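Local coordinates for protein cytochrome c55X (Pseudomonas aeruginosa PAO1, PDB 6TP9) that carries electrons in the periplasm as a small monoheme c-type cytochrome associated with heme d1 biosynthesis, at residues Lys48-Leu53 and Trp80-Leu85; Ala55-Gly60 and Gly71-Asp76. The protein carries 1 engineered substitution. One frame throughout, in Å; residues are numbered along the deposited sequence.

Contact 1: Lys48-Leu53 and Trp80-Leu85. With HEC (heme c), chain M.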
loop_
_atom_site.group_PDB
_atom_site.type_symbol
_atom_site.label_atom_id
_atom_site.label_comp_id
_atom_site.label_asym_id
_atom_site.label_seq_id
_atom_site.Cartn_x
_atom_site.Cartn_y
_atom_site.Cartn_z
ATOM N N LYS A 48 9.977 3.938 18.474
ATOM C CA LYS A 48 11.364 3.822 18.036
ATOM C C LYS A 48 11.856 5.143 17.450
ATOM O O LYS A 48 11.135 5.769 16.659
ATOM C CB LYS A 48 11.508 2.702 17.016
ATOM C CG LYS A 48 11.128 1.327 17.567
ATOM C CD LYS A 48 10.415 0.476 16.529
ATOM C CE LYS A 48 9.863 -0.815 17.126
ATOM N NZ LYS A 48 10.842 -1.938 17.086
ATOM N N PRO A 49 13.055 5.603 17.807
ATOM C CA PRO A 49 13.529 6.891 17.289
ATOM C C PRO A 49 13.709 6.870 15.778
ATOM O O PRO A 49 14.055 5.849 15.180
ATOM C CB PRO A 49 14.871 7.094 18.006
ATOM C CG PRO A 49 14.812 6.213 19.201
ATOM C CD PRO A 49 13.987 5.034 18.797
ATOM N N ARG A 50 13.484 8.035 15.166
ATOM C CA ARG A 50 13.564 8.146 13.714
ATOM C C ARG A 50 14.955 7.793 13.202
ATOM O O ARG A 50 15.091 7.066 12.210
ATOM C CB ARG A 50 13.179 9.562 13.289
ATOM C CG ARG A 50 13.160 9.798 11.788
ATOM C CD ARG A 50 12.687 11.210 11.492
ATOM N NE ARG A 50 12.551 11.485 10.065
ATOM C CZ ARG A 50 13.548 11.869 9.273
ATOM N NH1 ARG A 50 14.773 12.016 9.760
ATOM N NH2 ARG A 50 13.319 12.102 7.987
ATOM N N GLU A 51 16.002 8.303 13.856
ATOM C CA GLU A 51 17.357 8.023 13.392
ATOM C C GLU A 51 17.670 6.533 13.453
ATOM O O GLU A 51 18.443 6.027 12.631
ATOM C CB GLU A 51 18.378 8.803 14.220
ATOM C CG GLU A 51 18.263 10.312 14.099
ATOM C CD GLU A 51 19.426 11.032 14.750
ATOM O OE1 GLU A 51 20.333 10.347 15.269
ATOM O OE2 GLU A 51 19.434 12.282 14.738
ATOM N N SER A 52 17.089 5.821 14.421
ATOM C CA SER A 52 17.296 4.380 14.501
ATOM C C SER A 52 16.733 3.687 13.269
ATOM O O SER A 52 17.417 2.883 12.623
ATOM C CB SER A 52 16.644 3.834 15.770
ATOM O OG SER A 52 17.167 4.463 16.926
ATOM N N LEU A 53 15.482 3.994 12.926
ATOM C CA LEU A 53 14.862 3.391 11.753
ATOM C C LEU A 53 15.603 3.781 10.481
ATOM O O LEU A 53 15.803 2.946 9.590
ATOM C CB LEU A 53 13.394 3.812 11.674
ATOM C CG LEU A 53 12.587 3.586 12.956
ATOM C CD1 LEU A 53 11.210 4.224 12.854
ATOM C CD2 LEU A 53 12.466 2.104 13.262
ATOM N N TRP A 80 12.859 10.169 4.207
ATOM C CA TRP A 80 11.547 10.290 3.581
ATOM C C TRP A 80 10.763 8.991 3.717
ATOM O O TRP A 80 9.624 8.987 4.195
ATOM C CB TRP A 80 11.717 10.670 2.110
ATOM C CG TRP A 80 10.445 11.009 1.392
ATOM C CD1 TRP A 80 9.832 12.227 1.342
ATOM C CD2 TRP A 80 9.640 10.124 0.600
ATOM N NE1 TRP A 80 8.695 12.154 0.575
ATOM C CE2 TRP A 80 8.554 10.874 0.109
ATOM C CE3 TRP A 80 9.731 8.769 0.263
ATOM C CZ2 TRP A 80 7.567 10.316 -0.700
ATOM C CZ3 TRP A 80 8.749 8.218 -0.539
ATOM C CH2 TRP A 80 7.682 8.991 -1.013
ATOM N N LEU A 81 11.364 7.872 3.303
ATOM C CA LEU A 81 10.691 6.583 3.414
ATOM C C LEU A 81 10.177 6.360 4.829
ATOM O O LEU A 81 9.030 5.945 5.034
ATOM C CB LEU A 81 11.643 5.455 3.013
ATOM C CG LEU A 81 12.008 5.331 1.536
ATOM C CD1 LEU A 81 13.043 4.235 1.331
ATOM C CD2 LEU A 81 10.766 5.058 0.713
ATOM N N VAL A 82 11.021 6.642 5.823
ATOM C CA VAL A 82 10.640 6.439 7.216
ATOM C C VAL A 82 9.453 7.321 7.582
ATOM O O VAL A 82 8.520 6.876 8.262
ATOM C CB VAL A 82 11.852 6.701 8.131
ATOM C CG1 VAL A 82 11.422 6.803 9.584
ATOM C CG2 VAL A 82 12.891 5.601 7.945
ATOM N N ASP A 83 9.466 8.581 7.142
ATOM C CA ASP A 83 8.326 9.456 7.404
ATOM C C ASP A 83 7.038 8.844 6.867
ATOM O O ASP A 83 5.995 8.893 7.529
ATOM C CB ASP A 83 8.558 10.833 6.780
ATOM C CG ASP A 83 9.720 11.573 7.414
ATOM O OD1 ASP A 83 10.028 11.298 8.592
ATOM O OD2 ASP A 83 10.318 12.433 6.734
ATOM N N ARG A 84 7.094 8.258 5.668
ATOM C CA ARG A 84 5.905 7.649 5.085
ATOM C C ARG A 84 5.416 6.482 5.931
ATOM O O ARG A 84 4.208 6.313 6.131
ATOM C CB ARG A 84 6.196 7.182 3.660
ATOM C CG ARG A 84 6.780 8.250 2.746
ATOM C CD ARG A 84 5.768 9.327 2.391
ATOM N NE ARG A 84 5.473 10.213 3.513
ATOM C CZ ARG A 84 6.319 11.117 3.997
ATOM N NH1 ARG A 84 5.956 11.881 5.018
ATOM N NH2 ARG A 84 7.530 11.252 3.471
ATOM N N LEU A 85 6.340 5.655 6.425
ATOM C CA LEU A 85 5.953 4.560 7.306
ATOM C C LEU A 85 5.323 5.097 8.583
ATOM O O LEU A 85 4.282 4.606 9.036
ATOM C CB LEU A 85 7.171 3.699 7.638
ATOM C CG LEU A 85 7.930 3.092 6.460
ATOM C CD1 LEU A 85 9.209 2.421 6.941
ATOM C CD2 LEU A 85 7.047 2.107 5.719
HETATM FE FE HEC M . 13.024 -4.273 6.189
HETATM C CHA HEC M . 13.267 -4.451 9.604
HETATM C CHB HEC M . 12.479 -0.860 6.439
HETATM C CHC HEC M . 13.073 -4.008 2.791
HETATM C CHD HEC M . 13.083 -7.698 5.932
HETATM N NA HEC M . 12.866 -2.910 7.728
HETATM C C1A HEC M . 13.066 -3.200 9.064
HETATM C C2A HEC M . 13.023 -1.956 9.807
HETATM C C3A HEC M . 12.807 -0.964 8.941
HETATM C C4A HEC M . 12.702 -1.542 7.614
HETATM C CMA HEC M . 12.688 0.534 9.290
HETATM C CAA HEC M . 13.198 -1.809 11.335
HETATM C CBA HEC M . 11.840 -1.935 12.017
HETATM C CGA HEC M . 11.997 -1.803 13.509
HETATM O O1A HEC M . 13.070 -1.322 13.960
HETATM O O2A HEC M . 11.044 -2.173 14.245
HETATM N NB HEC M . 12.811 -2.723 4.873
HETATM C C1B HEC M . 12.598 -1.390 5.172
HETATM C C2B HEC M . 12.539 -0.657 3.921
HETATM C C3B HEC M . 12.701 -1.529 2.925
HETATM C C4B HEC M . 12.877 -2.845 3.499
HETATM C CMB HEC M . 12.310 0.862 3.761
HETATM C CAB HEC M . 12.701 -1.208 1.417
HETATM C CBB HEC M . 13.782 -0.155 1.106
HETATM N NC HEC M . 13.014 -5.608 4.653
HETATM C C1C HEC M . 13.144 -5.277 3.319
HETATM C C2C HEC M . 13.333 -6.496 2.562
HETATM C C3C HEC M . 13.393 -7.513 3.428
HETATM C C4C HEC M . 13.155 -6.979 4.759
HETATM C CMC HEC M . 13.575 -6.565 1.037
HETATM C CAC HEC M . 13.586 -9.006 3.070
HETATM C CBC HEC M . 14.828 -9.200 2.177
HETATM N ND HEC M . 13.134 -5.834 7.553
HETATM C C1D HEC M . 13.182 -7.184 7.207
HETATM C C2D HEC M . 13.366 -7.963 8.413
HETATM C C3D HEC M . 13.425 -6.940 9.552
HETATM C C4D HEC M . 13.270 -5.650 8.926
HETATM C CMD HEC M . 13.482 -9.497 8.537
HETATM C CAD HEC M . 13.604 -7.215 11.059
HETATM C CBD HEC M . 15.079 -7.369 11.408
HETATM C CGD HEC M . 15.163 -7.659 12.881
HETATM O O1D HEC M . 15.265 -8.858 13.245
HETATM O O2D HEC M . 15.109 -6.695 13.690
#
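A side-on salt bridge joins the first turn of helix 50-59 to helix 75-86. The two helices of the cytochrome c fold pack here beside the propionate side of the heme pocket. Arg50 runs out extended, with CG anti to the backbone N (chi1 -177°), and so reaches across to Asp83. Its NE donates to Asp83 OD1 at 2.9 Å. This bond is nearly straight, lies in the guanidinium plane and uses the syn lone pair of OD1. Arg50 NH2 gives a longer bond of 3.3 Å to Asp83 OD2, which it meets from above the carboxylate plane. The two flat groups are tilted 30° from each other.

The apolar part lies next to the bridge. Val82 CG1 packs 4.1 Å from Leu53 CB, and the two side chains cross at about a right angle. The same methyl also touches Arg50 CG, so the aliphatic stem of the arginine extends the apolar patch. Val54 continues it along helix 50-59.

The 48-53 side also borders heme c, to which Arg61 hydrogen-bonds too. Lys48 NZ donates to propionate oxygen O2A of the heme at 2.9 Å. Leu53 CD2 comes within 3.5 Å of the other oxygen of that propionate, HEC O1A.

Two nitrogens gripping two oxygens should fix the rotation of both Arg50 and Asp83. The lysine probably offsets the propionate charge and favours its ionised form.

Contact 2: Ala55-Gly60 and Gly71-Asp76; sequences ATVLMG and GLLSAD. Engineered in segment 71-76: Ala75 (natural residue Glu).
The turn that leads into helix 75-86 packs here against the C-terminal half of helix 50-59, within the cytochrome c fold and beside the heme pocket. Leu73 is the last residue before Ser74, the N-cap of helix 75-86. Ser74 CB points away from segment 55-60, and its OG takes a hydrogen bond from the backbone N of Asp77.

Leu58 and Leu73 carry most of the contact, with Val57 joining from helix 50-59. Val57 points toward the turn. Its CG1, anti to the backbone N (chi1 176°), meets Leu73 CD1 tip to tip at 4.0 Å. The two side chains cross at about a right angle. Val57 also touches the heme, and its backbone is hydrogen-bonded with Trp69 of the loop before the turn.

Leu58 works differently. Its CG is anti to the carbonyl carbon, and the branched end reaches the backbone of the turn. Leu58 CD2 lies 3.6 Å from Ser74 O and 3.9 Å from Leu73 O, so one methyl rests against two successive carbonyl oxygens. Leu58 CD1 approaches the backbone of Ala75, an engineered residue, at 4.4 Å from its CA.

Leu16 of the second subunit packs on Leu73, so the turn also borders the partner chain.

The two segments meet through van der Waals contacts alone. The fit of methyl groups against each other and against the peptide backbone probably helps to set the position, alongside the backbone hydrogen bonding of Val57, while the polar cap of Ser74 is made within its own helix.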
loop_
_atom_site.group_PDB
_atom_site.type_symbol
_atom_site.label_atom_id
_atom_site.label_comp_id
_atom_site.label_asym_id
_atom_site.label_seq_id
_atom_site.Cartn_x
_atom_site.Cartn_y
_atom_site.Cartn_z
ATOM N N ALA A 55 18.784 4.530 10.247
ATOM C CA ALA A 55 19.992 3.714 10.264
ATOM C C ALA A 55 19.703 2.313 9.742
ATOM O O ALA A 55 20.416 1.803 8.870
ATOM C CB ALA A 55 20.562 3.656 11.681
ATOM N N THR A 56 18.647 1.680 10.261
ATOM C CA THR A 56 18.298 0.335 9.817
ATOM C C THR A 56 18.105 0.282 8.308
ATOM O O THR A 56 18.524 -0.680 7.654
ATOM C CB THR A 56 17.029 -0.142 10.526
ATOM O OG1 THR A 56 17.233 -0.130 11.944
ATOM C CG2 THR A 56 16.666 -1.549 10.079
ATOM N N VAL A 57 17.462 1.302 7.736
ATOM C CA VAL A 57 17.261 1.332 6.291
ATOM C C VAL A 57 18.603 1.413 5.575
ATOM O O VAL A 57 18.874 0.662 4.631
ATOM C CB VAL A 57 16.348 2.507 5.898
ATOM C CG1 VAL A 57 16.227 2.601 4.382
ATOM C CG2 VAL A 57 14.975 2.363 6.543
ATOM N N LEU A 58 19.465 2.330 6.019
ATOM C CA LEU A 58 20.730 2.550 5.331
ATOM C C LEU A 58 21.698 1.394 5.534
ATOM O O LEU A 58 22.478 1.078 4.629
ATOM C CB LEU A 58 21.364 3.853 5.816
ATOM C CG LEU A 58 20.646 5.143 5.427
ATOM C CD1 LEU A 58 21.254 6.311 6.180
ATOM C CD2 LEU A 58 20.713 5.378 3.926
ATOM N N MET A 59 21.663 0.752 6.703
ATOM C CA MET A 59 22.630 -0.276 7.053
ATOM C C MET A 59 22.019 -1.655 7.249
ATOM O O MET A 59 22.753 -2.601 7.558
ATOM C CB MET A 59 23.380 0.122 8.331
ATOM C CG MET A 59 23.986 1.513 8.276
ATOM S SD MET A 59 25.184 1.803 9.588
ATOM C CE MET A 59 24.135 2.565 10.817
ATOM N N GLY A 60 20.710 -1.805 7.078
ATOM C CA GLY A 60 20.107 -3.094 7.329
ATOM C C GLY A 60 20.339 -3.538 8.767
ATOM O O GLY A 60 20.843 -2.802 9.614
ATOM N N GLY A 71 23.562 2.410 -0.648
ATOM C CA GLY A 71 24.058 2.607 -2.001
ATOM C C GLY A 71 22.995 3.170 -2.925
ATOM O O GLY A 71 23.254 4.099 -3.697
ATOM N N LEU A 72 21.783 2.624 -2.850
ATOM C CA LEU A 72 20.696 3.058 -3.714
ATOM C C LEU A 72 19.970 4.283 -3.175
ATOM O O LEU A 72 19.348 5.010 -3.957
ATOM C CB LEU A 72 19.692 1.917 -3.904
ATOM C CG LEU A 72 20.216 0.618 -4.521
ATOM C CD1 LEU A 72 21.065 -0.191 -3.545
ATOM C CD2 LEU A 72 19.054 -0.222 -5.034
ATOM N N LEU A 73 20.042 4.537 -1.870
ATOM C CA LEU A 73 19.293 5.607 -1.230
ATOM C C LEU A 73 20.234 6.565 -0.510
ATOM O O LEU A 73 21.172 6.136 0.167
ATOM C CB LEU A 73 18.286 5.044 -0.222
ATOM C CG LEU A 73 17.273 4.022 -0.732
ATOM C CD1 LEU A 73 16.507 3.428 0.441
ATOM C CD2 LEU A 73 16.315 4.655 -1.726
ATOM N N SER A 74 19.965 7.860 -0.644
ATOM C CA SER A 74 20.658 8.854 0.158
ATOM C C SER A 74 20.132 8.818 1.593
ATOM O O SER A 74 19.243 8.036 1.942
ATOM C CB SER A 74 20.470 10.245 -0.441
ATOM O OG SER A 74 19.115 10.651 -0.339
ATOM N N ALA A 75 20.693 9.679 2.443
ATOM C CA ALA A 75 20.152 9.820 3.790
ATOM C C ALA A 75 18.775 10.469 3.751
ATOM O O ALA A 75 17.888 10.106 4.530
ATOM C CB ALA A 75 21.106 10.635 4.663
ATOM N N ASP A 76 18.580 11.429 2.843
ATOM C CA ASP A 76 17.273 12.061 2.699
ATOM C C ASP A 76 16.239 11.065 2.198
ATOM O O ASP A 76 15.113 11.019 2.708
ATOM C CB ASP A 76 17.371 13.254 1.749
ATOM C CG ASP A 76 18.287 14.339 2.270
ATOM O OD1 ASP A 76 18.224 14.641 3.482
ATOM O OD2 ASP A 76 19.076 14.885 1.469
#

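From the N terminus, helix 10-27 and the short strand 30-31 come before either contact; helix 50-59 follows. A loop without helix or strand then leads to helix 75-86. Contact 2 closes this loop by bringing 55-60 to 71-76. Contact 1 closes the wider one, from 48-53 to 80-85, so contact 2 is nested inside it. Contact 1 joins the two helices; contact 2 joins the end of helix 50-59 to the turn that opens helix 75-86. Their centres are 11 Å apart. They touch directly: Leu81 CD1 lies 3.7 Å from Leu73 CD1, and Val82 CG2 lies 4.1 Å from Val57 CG2. The apolar layer thus runs on between them. Both border the second subunit.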